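Local coordinates for protein hellethionin-D (Helleborus purpurascens, PDB 3SZS) that is a small secreted plant-defence toxin of the thionin family, poisonous to animal cells and thought to act on their membranes, at residues A9-Y13 with L29-H34. Sequence-based numbering, arbitrary orientation.
Sequences ARNCY and LCDCIH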
loop_
_atom_site.group_PDB
_atom_site.type_symbol
_atom_site.label_atom_id
_atom_site.label_comp_id
_atom_site.label_asym_id
_atom_site.label_seq_id
_atom_site.Cartn_x
_atom_site.Cartn_y
_atom_site.Cartn_z
ATOM N N ALA A 9 -0.831 -4.979 7.000
ATOM C CA ALA A 9 -1.074 -4.557 5.603
ATOM C C ALA A 9 0.065 -3.695 5.031
ATOM O O ALA A 9 0.327 -3.729 3.828
ATOM C CB ALA A 9 -2.403 -3.820 5.487
ATOM N N ARG A 10 0.720 -2.909 5.888
ATOM C CA ARG A 10 1.883 -2.100 5.480
ATOM C C ARG A 10 3.064 -2.967 5.046
ATOM O O ARG A 10 3.682 -2.704 4.021
ATOM C CB ARG A 10 2.308 -1.147 6.612
ATOM C CG ARG A 10 3.716 -0.518 6.474
ATOM C CD ARG A 10 3.958 0.167 5.119
ATOM N NE ARG A 10 3.008 1.246 4.861
ATOM C CZ ARG A 10 2.762 1.783 3.666
ATOM N NH1 ARG A 10 3.378 1.343 2.570
ATOM N NH2 ARG A 10 1.876 2.764 3.566
ATOM N N ASN A 11 3.386 -3.984 5.835
ATOM C CA ASN A 11 4.449 -4.918 5.471
ATOM C C ASN A 11 4.087 -5.690 4.231
ATOM O O ASN A 11 4.932 -5.934 3.374
ATOM C CB ASN A 11 4.732 -5.883 6.611
ATOM C CG ASN A 11 5.558 -5.251 7.684
ATOM O OD1 ASN A 11 6.786 -5.214 7.579
ATOM N ND2 ASN A 11 4.903 -4.743 8.730
ATOM N N CYS A 12 2.816 -6.067 4.143
ATOM C CA CYS A 12 2.301 -6.682 2.945
ATOM C C CYS A 12 2.676 -5.809 1.738
ATOM O O CYS A 12 3.263 -6.303 0.785
ATOM C CB CYS A 12 0.782 -6.902 3.063
ATOM S SG CYS A 12 0.002 -7.667 1.605
ATOM N N TYR A 13 2.373 -4.509 1.814
ATOM C CA TYR A 13 2.567 -3.589 0.688
ATOM C C TYR A 13 4.029 -3.439 0.287
ATOM O O TYR A 13 4.363 -3.544 -0.899
ATOM C CB TYR A 13 1.988 -2.196 0.986
ATOM C CG TYR A 13 2.132 -1.240 -0.183
ATOM C CD1 TYR A 13 1.126 -1.132 -1.141
ATOM C CD2 TYR A 13 3.284 -0.462 -0.345
ATOM C CE1 TYR A 13 1.254 -0.269 -2.234
ATOM C CE2 TYR A 13 3.422 0.411 -1.438
ATOM C CZ TYR A 13 2.402 0.495 -2.385
ATOM O OH TYR A 13 2.510 1.346 -3.482
ATOM N N LEU A 29 -3.866 -6.428 -3.287
ATOM C CA LEU A 29 -3.470 -7.613 -2.512
ATOM C C LEU A 29 -3.379 -7.318 -1.017
ATOM O O LEU A 29 -3.716 -8.175 -0.186
ATOM C CB LEU A 29 -2.146 -8.191 -3.039
ATOM C CG LEU A 29 -2.210 -8.656 -4.504
ATOM C CD1 LEU A 29 -0.868 -9.189 -4.986
ATOM C CD2 LEU A 29 -3.295 -9.699 -4.704
ATOM N N CYS A 30 -2.947 -6.108 -0.671
ATOM C CA CYS A 30 -2.692 -5.758 0.733
ATOM C C CYS A 30 -3.759 -4.868 1.364
ATOM O O CYS A 30 -3.579 -4.378 2.484
ATOM C CB CYS A 30 -1.310 -5.094 0.828
ATOM S SG CYS A 30 0.010 -6.175 0.206
ATOM N N ASP A 31 -4.883 -4.692 0.672
ATOM C CA ASP A 31 -5.921 -3.757 1.106
ATOM C C ASP A 31 -5.286 -2.373 1.413
ATOM O O ASP A 31 -5.347 -1.885 2.538
ATOM C CB ASP A 31 -6.684 -4.322 2.330
ATOM C CG ASP A 31 -7.773 -5.358 1.964
ATOM O OD1 ASP A 31 -8.063 -5.572 0.770
ATOM O OD2 ASP A 31 -8.368 -5.947 2.897
ATOM N N CYS A 32 -4.625 -1.775 0.416
ATOM C CA CYS A 32 -4.081 -0.402 0.553
ATOM C C CYS A 32 -4.528 0.490 -0.604
ATOM O O CYS A 32 -5.053 0.002 -1.613
ATOM C CB CYS A 32 -2.547 -0.396 0.635
ATOM S SG CYS A 32 -1.847 -1.458 1.921
ATOM N N ILE A 33 -4.298 1.797 -0.448
ATOM C CA ILE A 33 -4.733 2.806 -1.420
ATOM C C ILE A 33 -3.622 3.811 -1.727
ATOM O O ILE A 33 -2.619 3.875 -1.016
ATOM C CB ILE A 33 -6.000 3.570 -0.928
ATOM C CG1 ILE A 33 -5.736 4.316 0.396
ATOM C CG2 ILE A 33 -7.164 2.603 -0.774
ATOM C CD1 ILE A 33 -6.938 5.103 0.920
ATOM N N HIS A 34 -3.817 4.594 -2.787
ATOM C CA HIS A 34 -2.844 5.596 -3.212
ATOM C C HIS A 34 -3.487 6.953 -3.361
ATOM O O HIS A 34 -4.513 7.085 -4.035
ATOM C CB HIS A 34 -2.190 5.197 -4.529
ATOM C CG HIS A 34 -1.294 4.012 -4.402
ATOM N ND1 HIS A 34 -1.733 2.724 -4.621
ATOM C CD2 HIS A 34 0.006 3.913 -4.034
ATOM C CE1 HIS A 34 -0.737 1.883 -4.397
ATOM N NE2 HIS A 34 0.329 2.580 -4.043
#
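Residues 9-13 form a turn of helix 7-18, while 29-34 runs from the last residue of helix 23-29 through a short bend into strand 32-34. Helix and strand axes cross at -63° and come no nearer than 10.1 Å; the nearest CA atoms, those of Ala9 and Cys30 (5.3 Å), lie instead where the chain leaves helix 23-29. Alanine suits that spot: its methyl CB sits 3.3 Å from Cys30 O, where a longer side chain would find little room. One turn on, Cys12 points the same way and forms a disulfide with Cys30 (SG to SG 2.0 Å), tying helix 7-18 to the residue just past helix 23-29. Asp31 takes the left-handed helical region (phi 50°, psi 58°), which Asp enters more readily than branched residues, and turns the chain toward the strand. In the L-shaped thionin fold the antiparallel helix pair forms one arm and the small sheet, strands 2-4 and 32-34, the other; this contact joins them, and disulfides hold together a chain too short for a large hydrophobic core. A second bridge, Cys32 to Cys4, joins the two strands; Cys32 SG also lies 4.0 Å from Tyr13 CB. Tyr13 combines a ring buried against Cys32 and Cys26 with a side chain long enough for its OH to hydrogen-bond His34 NE2 at 2.6 Å, meeting the imidazole at its edge.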